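PDB 3VW5: cellobiose 2-epimerase from Ruminococcus albus, which catalyses the reversible epimerisation of cellobiose to 4-O-beta-D-glucopyranosyl-D-mannose. Local coordinates for residues 185-190 against 248-253; 239-244 against 279-284; 270-275 against 323-328; 312-317 against 380-385. The protein carries 2 engineered substitutions. All coordinates share one frame; numbering follows the deposited sequence.

In the fold
The chain folds as an (alpha/alpha)6 barrel, and the four contacts lie along one sector of it. Contacts 1 and 4 each join parallel neighbours of the inner ring, contact 3 joins two outer helices, and contact 2 packs the start of inner helix 241-258 against the end of outer helix 261-281. The centres of contacts 1 and 4 are about 14 Å apart, tied by a salt bridge from Arg-253 NH1 to Glu-381 OE2 (2.8 Å). Contact 3 has its centre about 11 Å from those of contacts 2 and 4, and Phe-325 packs on Ala-316 of contact 4. In barrels of this kind the sugar site usually opens within the inner ring, which contacts 1 and 4 help build.

Contact 1 (185-190 against 248-253); sequences LIEAYT and TWLMDR
Thr-190 and Arg-253 meet through their aliphatic parts, Thr-190 CG2 lying 4.0 Å from Arg-253 CG with the two side chains crossing at about a right angle. One turn back, Glu-187 reaches over to Leu-250, where Glu-187 OE1 comes to 4.0 Å from the methyl CD2 of Leu-250, and Ile-186 CG2 lies 4.3 Å from Leu-250 O. A water joins the Thr-190 hydroxyl to the Leu-250 carbonyl, donating to both, to Thr-190 OG1 at 2.9 Å and to Leu-250 O at 2.7 Å.

The hydroxyl is itself placed by a bond to its own helix. With chi1 at -61°, Thr-190 OG1 sits beside its own backbone N and gives its proton to Ile-186 O at 2.7 Å, coming from above the carbonyl plane (43° out of it), which leaves OG1 to accept from the water. Ile-186 O thus accepts twice, since Thr-190 N binds it as well.

Helices 179-196 and 241-258 are neighbours in the inner ring of the (alpha/alpha)6 barrel, running parallel at 35° with local axes 9.6 Å apart. The direct touches are apolar or mixed, so the polar joining falls to the water. The charged ends of Glu-187 and Arg-253 are paired with Arg-377 and Glu-381 of helix 373-385, Tyr-373 adding a hydrogen bond to Glu-187; across the contact itself Glu-187 touches through OE1 and Arg-253 through its aliphatic part.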
loop_
_atom_site.group_PDB
_atom_site.type_symbol
_atom_site.label_atom_id
_atom_site.label_comp_id
_atom_site.label_asym_id
_atom_site.label_seq_id
_atom_site.Cartn_x
_atom_site.Cartn_y
_atom_site.Cartn_z
ATOM N N LEU A 185 -0.364 -9.264 -1.400
ATOM C CA LEU A 185 -0.651 -10.505 -0.672
ATOM C C LEU A 185 0.376 -10.705 0.450
ATOM O O LEU A 185 0.010 -10.995 1.590
ATOM C CB LEU A 185 -0.702 -11.719 -1.602
ATOM C CG LEU A 185 -1.919 -11.813 -2.531
ATOM C CD1 LEU A 185 -1.724 -12.928 -3.543
ATOM C CD2 LEU A 185 -3.236 -12.008 -1.773
ATOM N N ILE A 186 1.657 -10.532 0.147
ATOM C CA ILE A 186 2.654 -10.600 1.209
ATOM C C ILE A 186 2.260 -9.669 2.362
ATOM O O ILE A 186 2.211 -10.072 3.512
ATOM C CB ILE A 186 4.068 -10.281 0.676
ATOM C CG1 ILE A 186 4.605 -11.458 -0.147
ATOM C CG2 ILE A 186 5.010 -9.931 1.802
ATOM C CD1 ILE A 186 5.669 -11.079 -1.160
ATOM N N GLU A 187 1.944 -8.427 2.030
ATOM C CA GLU A 187 1.645 -7.398 3.006
ATOM C C GLU A 187 0.471 -7.795 3.910
ATOM O O GLU A 187 0.562 -7.691 5.135
ATOM C CB GLU A 187 1.326 -6.112 2.253
ATOM C CG GLU A 187 1.095 -4.876 3.084
ATOM C CD GLU A 187 0.588 -3.743 2.208
ATOM O OE1 GLU A 187 1.216 -2.650 2.174
ATOM O OE2 GLU A 187 -0.444 -3.958 1.527
ATOM N N ALA A 188 -0.623 -8.242 3.295
ATOM C CA ALA A 188 -1.824 -8.692 4.017
ATOM C C ALA A 188 -1.578 -9.930 4.877
ATOM O O ALA A 188 -1.924 -9.944 6.053
ATOM C CB ALA A 188 -3.009 -8.934 3.047
ATOM N N TYR A 189 -0.997 -10.969 4.281
ATOM C CA TYR A 189 -0.785 -12.235 4.983
ATOM C C TYR A 189 0.176 -12.065 6.144
ATOM O O TYR A 189 0.013 -12.695 7.189
ATOM C CB TYR A 189 -0.290 -13.334 4.041
ATOM C CG TYR A 189 -1.355 -13.851 3.114
ATOM C CD1 TYR A 189 -1.186 -15.049 2.427
ATOM C CD2 TYR A 189 -2.539 -13.146 2.926
ATOM C CE1 TYR A 189 -2.163 -15.532 1.569
ATOM C CE2 TYR A 189 -3.533 -13.617 2.076
ATOM C CZ TYR A 189 -3.336 -14.809 1.392
ATOM O OH TYR A 189 -4.315 -15.285 0.534
ATOM N N THR A 190 1.180 -11.214 5.959
ATOM C CA THR A 190 2.051 -10.835 7.061
ATOM C C THR A 190 1.216 -10.354 8.242
ATOM O O THR A 190 1.475 -10.734 9.376
ATOM C CB THR A 190 3.049 -9.732 6.664
ATOM O OG1 THR A 190 3.877 -10.205 5.605
ATOM C CG2 THR A 190 3.930 -9.354 7.850
ATOM N N THR A 248 11.208 -3.863 -0.462
ATOM C CA THR A 248 12.353 -4.190 0.395
ATOM C C THR A 248 11.990 -4.257 1.869
ATOM O O THR A 248 12.295 -5.248 2.534
ATOM C CB THR A 248 13.540 -3.235 0.221
ATOM O OG1 THR A 248 13.173 -1.902 0.626
ATOM C CG2 THR A 248 14.032 -3.263 -1.229
ATOM N N TRP A 249 11.351 -3.212 2.395
ATOM C CA TRP A 249 11.006 -3.236 3.817
ATOM C C TRP A 249 9.801 -4.134 4.131
ATOM O O TRP A 249 9.726 -4.726 5.197
ATOM C CB TRP A 249 10.834 -1.827 4.398
ATOM C CG TRP A 249 9.552 -1.107 4.075
ATOM C CD1 TRP A 249 9.352 -0.226 3.053
ATOM C CD2 TRP A 249 8.315 -1.157 4.803
ATOM N NE1 TRP A 249 8.069 0.263 3.086
ATOM C CE2 TRP A 249 7.411 -0.290 4.150
ATOM C CE3 TRP A 249 7.884 -1.846 5.940
ATOM C CZ2 TRP A 249 6.094 -0.096 4.596
ATOM C CZ3 TRP A 249 6.578 -1.656 6.378
ATOM C CH2 TRP A 249 5.695 -0.788 5.706
ATOM N N LEU A 250 8.881 -4.250 3.182
ATOM C CA LEU A 250 7.719 -5.112 3.326
ATOM C C LEU A 250 8.133 -6.576 3.430
ATOM O O LEU A 250 7.558 -7.345 4.196
ATOM C CB LEU A 250 6.791 -4.927 2.133
ATOM C CG LEU A 250 5.466 -4.231 2.409
ATOM C CD1 LEU A 250 5.570 -3.359 3.642
ATOM C CD2 LEU A 250 5.013 -3.453 1.194
ATOM N N MET A 251 9.133 -6.967 2.652
ATOM C CA MET A 251 9.583 -8.347 2.671
ATOM C C MET A 251 10.373 -8.694 3.945
ATOM O O MET A 251 10.242 -9.804 4.474
ATOM C CB MET A 251 10.370 -8.663 1.405
ATOM C CG MET A 251 9.474 -8.912 0.220
ATOM S SD MET A 251 10.324 -9.463 -1.281
ATOM C CE MET A 251 11.453 -8.124 -1.614
ATOM N N ASP A 252 11.180 -7.745 4.426
ATOM C CA ASP A 252 11.885 -7.900 5.696
ATOM C C ASP A 252 10.863 -8.026 6.803
ATOM O O ASP A 252 10.992 -8.869 7.686
ATOM C CB ASP A 252 12.798 -6.704 5.991
ATOM C CG ASP A 252 14.072 -6.717 5.165
ATOM O OD1 ASP A 252 14.426 -7.785 4.622
ATOM O OD2 ASP A 252 14.725 -5.654 5.058
ATOM N N ARG A 253 9.840 -7.178 6.740
ATOM C CA ARG A 253 8.749 -7.219 7.704
ATOM C C ARG A 253 8.157 -8.620 7.746
ATOM O O ARG A 253 8.015 -9.197 8.816
ATOM C CB ARG A 253 7.674 -6.183 7.353
ATOM C CG ARG A 253 6.365 -6.254 8.161
ATOM C CD ARG A 253 6.570 -6.014 9.652
ATOM N NE ARG A 253 7.687 -5.118 9.937
ATOM C CZ ARG A 253 7.573 -3.796 10.095
ATOM N NH1 ARG A 253 6.380 -3.204 9.984
ATOM N NH2 ARG A 253 8.660 -3.060 10.361
HETATM O O HOH W 1 4.991 -7.547 5.006
#

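Contact 2 (239-244 against 279-284); sequences HSYGHD and QDIALE
Tyr-241 lays its ring against Ala-282, and the touch begins at the root of the side chain, where Tyr-241 CB is 3.9 Å from Ala-282 CB. At Tyr-241 CG the gap to Ala-282 CB narrows to 3.6 Å, and this methyl sits over one ring face and makes a CH-pi contact: Ala-282 CB is 3.8 Å from the ring centroid of Tyr-241 and 20° off the normal. The opposite face looks onto the backbone oxygen of His-239. Farther along, Tyr-241 CE1 meets Ile-281 CG2 at 3.8 Å, obliquely to the ring.

This is where the chain enters an inner helix of the (alpha/alpha)6 barrel: Ser-240 is the N-cap of helix 241-258, and the outer helix 261-281 ends beside it, at Ile-281, giving way to strand 283-284. Strand 287-293 pairs with both strands here and adds Leu-288, Asn-289 and Arg-292 around the tyrosine.

At the tip, Tyr-241 OH makes a weak bond of 3.1 Å to a water, which in turn donates to Ile-281 O. Tyr-241 CD1 lies over the centre of one face of the His-239 imidazole, whose NE2 donates to Asp-244 OD1 at 2.6 Å, from well above the carboxylate plane.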
loop_
_atom_site.group_PDB
_atom_site.type_symbol
_atom_site.label_atom_id
_atom_site.label_comp_id
_atom_site.label_asym_id
_atom_site.label_seq_id
_atom_site.Cartn_x
_atom_site.Cartn_y
_atom_site.Cartn_z
ATOM N N HIS A 239 10.425 -0.513 -14.881
ATOM C CA HIS A 239 11.019 -0.550 -13.564
ATOM C C HIS A 239 10.334 0.502 -12.687
ATOM O O HIS A 239 10.514 1.713 -12.877
ATOM C CB HIS A 239 12.530 -0.344 -13.632
ATOM C CG HIS A 239 13.230 -0.684 -12.356
ATOM N ND1 HIS A 239 14.597 -0.805 -12.261
ATOM C CD2 HIS A 239 12.744 -0.931 -11.113
ATOM C CE1 HIS A 239 14.927 -1.112 -11.018
ATOM N NE2 HIS A 239 13.820 -1.189 -10.302
ATOM N N SER A 240 9.512 0.037 -11.754
ATOM C CA SER A 240 8.826 0.943 -10.843
ATOM C C SER A 240 9.645 1.088 -9.566
ATOM O O SER A 240 9.592 0.248 -8.669
ATOM C CB SER A 240 7.400 0.464 -10.560
ATOM O OG SER A 240 6.816 1.143 -9.461
ATOM N N TYR A 241 10.431 2.155 -9.515
ATOM C CA TYR A 241 11.271 2.448 -8.360
ATOM C C TYR A 241 10.508 2.418 -7.020
ATOM O O TYR A 241 11.038 1.961 -5.992
ATOM C CB TYR A 241 11.919 3.817 -8.536
ATOM C CG TYR A 241 12.675 3.999 -9.833
ATOM C CD1 TYR A 241 13.498 2.993 -10.333
ATOM C CD2 TYR A 241 12.578 5.192 -10.556
ATOM C CE1 TYR A 241 14.203 3.161 -11.512
ATOM C CE2 TYR A 241 13.272 5.371 -11.736
ATOM C CZ TYR A 241 14.087 4.356 -12.208
ATOM O OH TYR A 241 14.787 4.548 -13.377
ATOM N N GLY A 242 9.282 2.932 -7.034
ATOM C CA GLY A 242 8.445 2.986 -5.851
ATOM C C GLY A 242 8.157 1.612 -5.282
ATOM O O GLY A 242 8.380 1.357 -4.097
ATOM N N HIS A 243 7.664 0.712 -6.122
ATOM C CA HIS A 243 7.416 -0.654 -5.670
ATOM C C HIS A 243 8.686 -1.356 -5.212
ATOM O O HIS A 243 8.654 -2.173 -4.303
ATOM C CB HIS A 243 6.712 -1.467 -6.738
ATOM C CG HIS A 243 5.298 -1.050 -6.964
ATOM N ND1 HIS A 243 4.900 -0.319 -8.062
ATOM C CD2 HIS A 243 4.179 -1.260 -6.230
ATOM C CE1 HIS A 243 3.601 -0.104 -8.001
ATOM N NE2 HIS A 243 3.139 -0.659 -6.897
ATOM N N ASP A 244 9.813 -1.034 -5.832
ATOM C CA ASP A 244 11.061 -1.674 -5.453
ATOM C C ASP A 244 11.419 -1.366 -4.016
ATOM O O ASP A 244 11.600 -2.275 -3.205
ATOM C CB ASP A 244 12.193 -1.244 -6.381
ATOM C CG ASP A 244 12.328 -2.152 -7.585
ATOM O OD1 ASP A 244 13.478 -2.397 -8.009
ATOM O OD2 ASP A 244 11.292 -2.624 -8.104
ATOM N N GLN A 279 18.802 3.614 -4.447
ATOM C CA GLN A 279 19.513 4.797 -3.977
ATOM C C GLN A 279 20.476 5.362 -5.032
ATOM O O GLN A 279 20.615 6.582 -5.167
ATOM C CB GLN A 279 20.259 4.475 -2.681
ATOM C CG GLN A 279 20.993 5.645 -2.082
ATOM C CD GLN A 279 21.723 5.270 -0.825
ATOM O OE1 GLN A 279 21.504 5.864 0.231
ATOM N NE2 GLN A 279 22.597 4.265 -0.921
ATOM N N ASP A 280 21.120 4.483 -5.793
ATOM C CA ASP A 280 22.070 4.920 -6.811
ATOM C C ASP A 280 21.385 5.425 -8.088
ATOM O O ASP A 280 21.877 6.342 -8.757
ATOM C CB ASP A 280 23.066 3.789 -7.132
ATOM C CG ASP A 280 24.035 4.151 -8.271
ATOM O OD1 ASP A 280 24.390 3.239 -9.070
ATOM O OD2 ASP A 280 24.439 5.347 -8.376
ATOM N N ILE A 281 20.233 4.843 -8.388
ATOM C CA ILE A 281 19.630 4.880 -9.716
ATOM C C ILE A 281 18.404 5.773 -9.803
ATOM O O ILE A 281 18.078 6.310 -10.857
ATOM C CB ILE A 281 19.253 3.434 -10.122
ATOM C CG1 ILE A 281 20.461 2.777 -10.770
ATOM C CG2 ILE A 281 18.006 3.365 -11.006
ATOM C CD1 ILE A 281 21.407 3.807 -11.333
ATOM N N ALA A 282 17.727 5.934 -8.676
ATOM C CA ALA A 282 16.429 6.575 -8.661
ATOM C C ALA A 282 16.406 7.840 -7.803
ATOM O O ALA A 282 15.490 8.665 -7.928
ATOM C CB ALA A 282 15.388 5.597 -8.190
ATOM N N LEU A 283 17.398 7.992 -6.930
ATOM C CA LEU A 283 17.480 9.198 -6.118
ATOM C C LEU A 283 18.192 10.293 -6.912
ATOM O O LEU A 283 19.323 10.110 -7.372
ATOM C CB LEU A 283 18.211 8.909 -4.814
ATOM C CG LEU A 283 18.123 9.946 -3.687
ATOM C CD1 LEU A 283 16.675 10.218 -3.290
ATOM C CD2 LEU A 283 18.958 9.483 -2.491
ATOM N N GLU A 284 17.524 11.423 -7.097
ATOM C CA GLU A 284 18.057 12.475 -7.946
ATOM C C GLU A 284 17.504 13.818 -7.509
ATOM O O GLU A 284 16.282 13.994 -7.384
ATOM C CB GLU A 284 17.713 12.202 -9.416
ATOM C CG GLU A 284 18.196 13.271 -10.382
ATOM C CD GLU A 284 17.989 12.878 -11.838
ATOM O OE1 GLU A 284 18.026 13.770 -12.734
ATOM O OE2 GLU A 284 17.802 11.665 -12.094
HETATM O O HOH W 2 16.200 7.058 -12.283
#

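Contact 3 (270-275 against 323-328); sequences MDLKIS and EKFLES
Phe-325 carries the apolar part of this contact, pushing its ring between Leu-272 and Ser-275. Phe-325 CE2 is met obliquely by Leu-272 CD2 at 3.9 Å, the side chains slanting past each other. The tip of the ring comes to Ser-275, with Phe-325 CZ 4.0 Å from Ser-275 CB. CG of Phe-325 stands beside its own backbone N (chi1 -80°), which sends the ring out across the gap between two backbones that stay well separated: even the nearest CA atoms, those of Ser-275 and Phe-325, are 8.7 Å apart.

Helices 261-281 and 323-340 both belong to the outer layer of the (alpha/alpha)6 barrel. Beneath them runs inner helix 303-318, whose Ala-316 touches both Ser-275 and Phe-325, so the phenyl ring lies where three helices meet. Ser-320, in the turn leading to helix 323-340, lies against Leu-272 and Phe-325.

The polar element is a backbone oxygen. Ser-275 O lies at the edge of the phenyl ring, near its plane and 3.9 Å from Phe-325 CE1, where the slightly positive ring hydrogens probably suit a carbonyl better than the face would.

Among aromatic neighbours, His-276, the next residue along helix 261-281, brings its ring to that of Phe-325 with the two planes at about 50°.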
loop_
_atom_site.group_PDB
_atom_site.type_symbol
_atom_site.label_atom_id
_atom_site.label_comp_id
_atom_site.label_asym_id
_atom_site.label_seq_id
_atom_site.Cartn_x
_atom_site.Cartn_y
_atom_site.Cartn_z
ATOM N N MET A 270 19.089 -9.743 -0.118
ATOM C CA MET A 270 18.450 -9.392 -1.381
ATOM C C MET A 270 17.882 -7.973 -1.309
ATOM O O MET A 270 18.137 -7.141 -2.181
ATOM C CB MET A 270 17.341 -10.388 -1.725
ATOM C CG MET A 270 16.775 -10.220 -3.130
ATOM S SD MET A 270 15.334 -11.261 -3.450
ATOM C CE MET A 270 14.120 -10.527 -2.358
ATOM N N ASP A 271 17.127 -7.700 -0.251
ATOM C CA ASP A 271 16.506 -6.394 -0.066
ATOM C C ASP A 271 17.512 -5.233 -0.030
ATOM O O ASP A 271 17.276 -4.170 -0.641
ATOM C CB ASP A 271 15.637 -6.414 1.190
ATOM C CG ASP A 271 14.447 -7.333 1.040
ATOM O OD1 ASP A 271 14.005 -7.522 -0.115
ATOM O OD2 ASP A 271 13.959 -7.867 2.062
ATOM N N LEU A 272 18.623 -5.442 0.680
ATOM C CA LEU A 272 19.715 -4.476 0.682
ATOM C C LEU A 272 20.218 -4.223 -0.744
ATOM O O LEU A 272 20.475 -3.078 -1.130
ATOM C CB LEU A 272 20.862 -4.945 1.578
ATOM C CG LEU A 272 20.856 -4.409 3.014
ATOM C CD1 LEU A 272 22.000 -4.991 3.813
ATOM C CD2 LEU A 272 20.926 -2.897 3.038
ATOM N N LYS A 273 20.358 -5.286 -1.534
ATOM C CA LYS A 273 20.873 -5.117 -2.882
ATOM C C LYS A 273 19.938 -4.235 -3.683
ATOM O O LYS A 273 20.383 -3.395 -4.459
ATOM C CB LYS A 273 21.064 -6.462 -3.584
ATOM C CG LYS A 273 22.372 -7.146 -3.255
ATOM C CD LYS A 273 22.449 -8.497 -3.908
ATOM C CE LYS A 273 23.417 -9.397 -3.162
ATOM N NZ LYS A 273 23.249 -10.822 -3.584
ATOM N N ILE A 274 18.641 -4.440 -3.488
ATOM C CA ILE A 274 17.624 -3.640 -4.151
ATOM C C ILE A 274 17.672 -2.213 -3.610
ATOM O O ILE A 274 17.582 -1.257 -4.366
ATOM C CB ILE A 274 16.219 -4.256 -3.959
ATOM C CG1 ILE A 274 16.204 -5.692 -4.505
ATOM C CG2 ILE A 274 15.135 -3.369 -4.603
ATOM C CD1 ILE A 274 14.953 -6.457 -4.186
ATOM N N SER A 275 17.829 -2.082 -2.296
ATOM C CA SER A 275 17.975 -0.776 -1.673
ATOM C C SER A 275 19.138 0.019 -2.244
ATOM O O SER A 275 18.992 1.204 -2.556
ATOM C CB SER A 275 18.172 -0.924 -0.176
ATOM O OG SER A 275 16.925 -1.041 0.465
ATOM N N GLU A 323 25.221 4.890 6.781
ATOM C CA GLU A 323 24.562 6.137 7.143
ATOM C C GLU A 323 24.027 6.898 5.944
ATOM O O GLU A 323 23.127 7.737 6.074
ATOM C CB GLU A 323 25.495 7.009 7.989
ATOM C CG GLU A 323 25.324 6.749 9.494
ATOM C CD GLU A 323 26.588 6.995 10.305
ATOM O OE1 GLU A 323 27.559 7.582 9.759
ATOM O OE2 GLU A 323 26.610 6.591 11.497
ATOM N N LYS A 324 24.549 6.583 4.767
ATOM C CA LYS A 324 24.088 7.265 3.568
ATOM C C LYS A 324 22.605 6.967 3.307
ATOM O O LYS A 324 21.897 7.790 2.730
ATOM C CB LYS A 324 25.026 6.985 2.378
ATOM C CG LYS A 324 24.400 6.501 1.084
ATOM C CD LYS A 324 25.476 6.043 0.049
ATOM C CE LYS A 324 26.067 4.620 0.364
ATOM N NZ LYS A 324 26.909 3.992 -0.743
ATOM N N PHE A 325 22.126 5.822 3.789
ATOM C CA PHE A 325 20.701 5.482 3.673
ATOM C C PHE A 325 19.860 6.453 4.497
ATOM O O PHE A 325 18.795 6.936 4.060
ATOM C CB PHE A 325 20.430 4.044 4.119
ATOM C CG PHE A 325 20.767 2.997 3.083
ATOM C CD1 PHE A 325 20.357 3.137 1.769
ATOM C CD2 PHE A 325 21.482 1.861 3.433
ATOM C CE1 PHE A 325 20.656 2.163 0.822
ATOM C CE2 PHE A 325 21.785 0.882 2.490
ATOM C CZ PHE A 325 21.374 1.034 1.181
ATOM N N LEU A 326 20.364 6.744 5.691
ATOM C CA LEU A 326 19.763 7.714 6.599
ATOM C C LEU A 326 19.684 9.110 5.984
ATOM O O LEU A 326 18.639 9.758 6.022
ATOM C CB LEU A 326 20.589 7.777 7.870
ATOM C CG LEU A 326 19.750 7.754 9.131
ATOM C CD1 LEU A 326 18.349 7.250 8.813
ATOM C CD2 LEU A 326 20.431 6.877 10.159
ATOM N N GLU A 327 20.803 9.580 5.437
ATOM C CA GLU A 327 20.824 10.862 4.748
ATOM C C GLU A 327 19.811 10.895 3.611
ATOM O O GLU A 327 19.070 11.870 3.459
ATOM C CB GLU A 327 22.228 11.190 4.233
ATOM C CG GLU A 327 23.054 12.052 5.200
ATOM C CD GLU A 327 24.251 11.312 5.799
ATOM O OE1 GLU A 327 24.235 11.080 7.037
ATOM O OE2 GLU A 327 25.209 10.977 5.041
ATOM N N SER A 328 19.751 9.825 2.824
ATOM C CA SER A 328 18.763 9.753 1.748
ATOM C C SER A 328 17.339 9.903 2.294
ATOM O O SER A 328 16.534 10.664 1.752
ATOM C CB SER A 328 18.895 8.443 0.978
ATOM O OG SER A 328 20.142 8.374 0.322
#

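Contact 4 (312-317 against 380-385); sequences GFINAY and MEVITR
Arg-385 spans the gap to Asn-315 with a hydrogen bond of 2.9 Å from Arg-385 NH1 to Asn-315 OD1, nearly straight at 164°. The donor lies in the carbonyl plane of the amide, on a lone pair of OD1, and OD1 in turn sits at the guanidinium edge. Since the two flat groups stand almost perpendicular, 84° apart, they meet without stacking. A water repeats the link, donating to Asn-315 OD1 at 2.8 Å and accepting from Arg-385 NH2 at 3.0 Å.

Within helix 373-385, Glu-381 OE1 forms a salt bridge with Arg-385 NE at 2.8 Å and takes a weak bond from Arg-385 NH2; its OE2 pairs with Arg-253. Gln-318 OE1 is a further acceptor for NH1 of Arg-385, and Asn-315 ND2 is engaged by Asp-252.

Apolar packing runs alongside. The arginine chain, extended from CG to NE, passes Ile-314, with Arg-385 CD 3.9 Å from Ile-314 CG2; Ile-314 CD1 lies 4.0 Å from Val-382 CG2, the side chains crossing at about a right angle. Met-2 and Ile-3 of helix 2-19 back Ile-314 and Val-382 from the outer layer.

Here two inner helices of the (alpha/alpha)6 barrel, 303-318 and 373-385, run parallel within 23°, their local axes 10.8 Å apart. With acceptors at all three guanidinium nitrogens, the arginine head is fixed in rotation.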
loop_
_atom_site.group_PDB
_atom_site.type_symbol
_atom_site.label_atom_id
_atom_site.label_comp_id
_atom_site.label_asym_id
_atom_site.label_seq_id
_atom_site.Cartn_x
_atom_site.Cartn_y
_atom_site.Cartn_z
ATOM N N GLY A 312 11.811 2.652 3.363
ATOM C CA GLY A 312 12.728 1.674 2.808
ATOM C C GLY A 312 14.187 2.004 3.050
ATOM O O GLY A 312 15.004 1.121 3.286
ATOM N N PHE A 313 14.517 3.286 2.982
ATOM C CA PHE A 313 15.871 3.746 3.250
ATOM C C PHE A 313 16.264 3.612 4.731
ATOM O O PHE A 313 17.411 3.272 5.051
ATOM C CB PHE A 313 16.031 5.196 2.794
ATOM C CG PHE A 313 16.204 5.351 1.312
ATOM C CD1 PHE A 313 16.766 4.327 0.551
ATOM C CD2 PHE A 313 15.809 6.530 0.675
ATOM C CE1 PHE A 313 16.935 4.469 -0.817
ATOM C CE2 PHE A 313 15.972 6.681 -0.691
ATOM C CZ PHE A 313 16.539 5.643 -1.438
ATOM N N ILE A 314 15.318 3.909 5.624
ATOM C CA ILE A 314 15.550 3.774 7.054
ATOM C C ILE A 314 15.752 2.301 7.390
ATOM O O ILE A 314 16.692 1.935 8.099
ATOM C CB ILE A 314 14.391 4.373 7.874
ATOM C CG1 ILE A 314 14.412 5.902 7.739
ATOM C CG2 ILE A 314 14.466 3.928 9.336
ATOM C CD1 ILE A 314 13.306 6.603 8.482
ATOM N N ASN A 315 14.869 1.468 6.847
ATOM C CA ASN A 315 14.984 0.025 6.948
ATOM C C ASN A 315 16.330 -0.494 6.444
ATOM O O ASN A 315 16.928 -1.395 7.049
ATOM C CB ASN A 315 13.848 -0.644 6.177
ATOM C CG ASN A 315 13.810 -2.137 6.388
ATOM O OD1 ASN A 315 13.335 -2.614 7.420
ATOM N ND2 ASN A 315 14.310 -2.887 5.413
ATOM N N ALA A 316 16.807 0.071 5.335
ATOM C CA ALA A 316 18.086 -0.344 4.767
ATOM C C ALA A 316 19.225 0.022 5.717
ATOM O O ALA A 316 20.176 -0.753 5.884
ATOM C CB ALA A 316 18.304 0.263 3.390
ATOM N N TYR A 317 19.124 1.191 6.348
ATOM C CA TYR A 317 20.078 1.570 7.381
ATOM C C TYR A 317 20.033 0.529 8.504
ATOM O O TYR A 317 21.054 -0.066 8.860
ATOM C CB TYR A 317 19.776 2.969 7.929
ATOM C CG TYR A 317 20.592 3.311 9.156
ATOM C CD1 TYR A 317 21.949 3.615 9.046
ATOM C CD2 TYR A 317 20.018 3.308 10.426
ATOM C CE1 TYR A 317 22.711 3.915 10.165
ATOM C CE2 TYR A 317 20.771 3.607 11.558
ATOM C CZ TYR A 317 22.119 3.913 11.424
ATOM O OH TYR A 317 22.887 4.213 12.537
ATOM N N MET A 380 3.987 6.610 10.869
ATOM C CA MET A 380 3.976 5.603 11.923
ATOM C C MET A 380 5.212 4.728 11.936
ATOM O O MET A 380 5.721 4.394 13.009
ATOM C CB MET A 380 2.713 4.761 11.844
ATOM C CG MET A 380 1.489 5.630 11.930
ATOM S SD MET A 380 -0.070 4.758 11.913
ATOM C CE MET A 380 -0.868 5.476 10.468
ATOM N N GLU A 381 5.714 4.364 10.764
ATOM C CA GLU A 381 6.875 3.488 10.706
ATOM C C GLU A 381 8.110 4.199 11.230
ATOM O O GLU A 381 8.988 3.577 11.832
ATOM C CB GLU A 381 7.109 2.981 9.282
ATOM C CG GLU A 381 6.269 1.770 8.883
ATOM C CD GLU A 381 6.733 0.452 9.526
ATOM O OE1 GLU A 381 7.953 0.302 9.822
ATOM O OE2 GLU A 381 5.868 -0.443 9.723
ATOM N N VAL A 382 8.168 5.507 10.991
ATOM C CA VAL A 382 9.320 6.325 11.361
ATOM C C VAL A 382 9.322 6.474 12.862
ATOM O O VAL A 382 10.346 6.266 13.531
ATOM C CB VAL A 382 9.253 7.726 10.721
ATOM C CG1 VAL A 382 10.201 8.687 11.437
ATOM C CG2 VAL A 382 9.569 7.661 9.225
ATOM N N ILE A 383 8.150 6.829 13.377
ATOM C CA ILE A 383 7.926 6.945 14.801
ATOM C C ILE A 383 8.340 5.652 15.494
ATOM O O ILE A 383 9.118 5.657 16.450
ATOM C CB ILE A 383 6.438 7.236 15.095
ATOM C CG1 ILE A 383 6.130 8.709 14.827
ATOM C CG2 ILE A 383 6.091 6.845 16.525
ATOM C CD1 ILE A 383 4.672 9.046 14.894
ATOM N N THR A 384 7.833 4.544 14.975
ATOM C CA THR A 384 7.970 3.243 15.615
ATOM C C THR A 384 9.391 2.674 15.595
ATOM O O THR A 384 9.785 1.967 16.517
ATOM C CB THR A 384 6.998 2.244 14.964
ATOM O OG1 THR A 384 5.775 2.221 15.714
ATOM C CG2 THR A 384 7.595 0.856 14.913
ATOM N N ARG A 385 10.155 2.979 14.547
ATOM C CA ARG A 385 11.523 2.481 14.429
ATOM C C ARG A 385 12.499 3.314 15.254
ATOM O O ARG A 385 13.630 2.910 15.507
ATOM C CB ARG A 385 11.961 2.484 12.962
ATOM C CG ARG A 385 11.180 1.529 12.092
ATOM C CD ARG A 385 11.557 1.687 10.649
ATOM N NE ARG A 385 10.662 0.914 9.797
ATOM C CZ ARG A 385 11.022 -0.170 9.116
ATOM N NH1 ARG A 385 12.277 -0.614 9.169
ATOM N NH2 ARG A 385 10.125 -0.803 8.370
HETATM O O HOH W 3 10.716 -3.666 7.670
#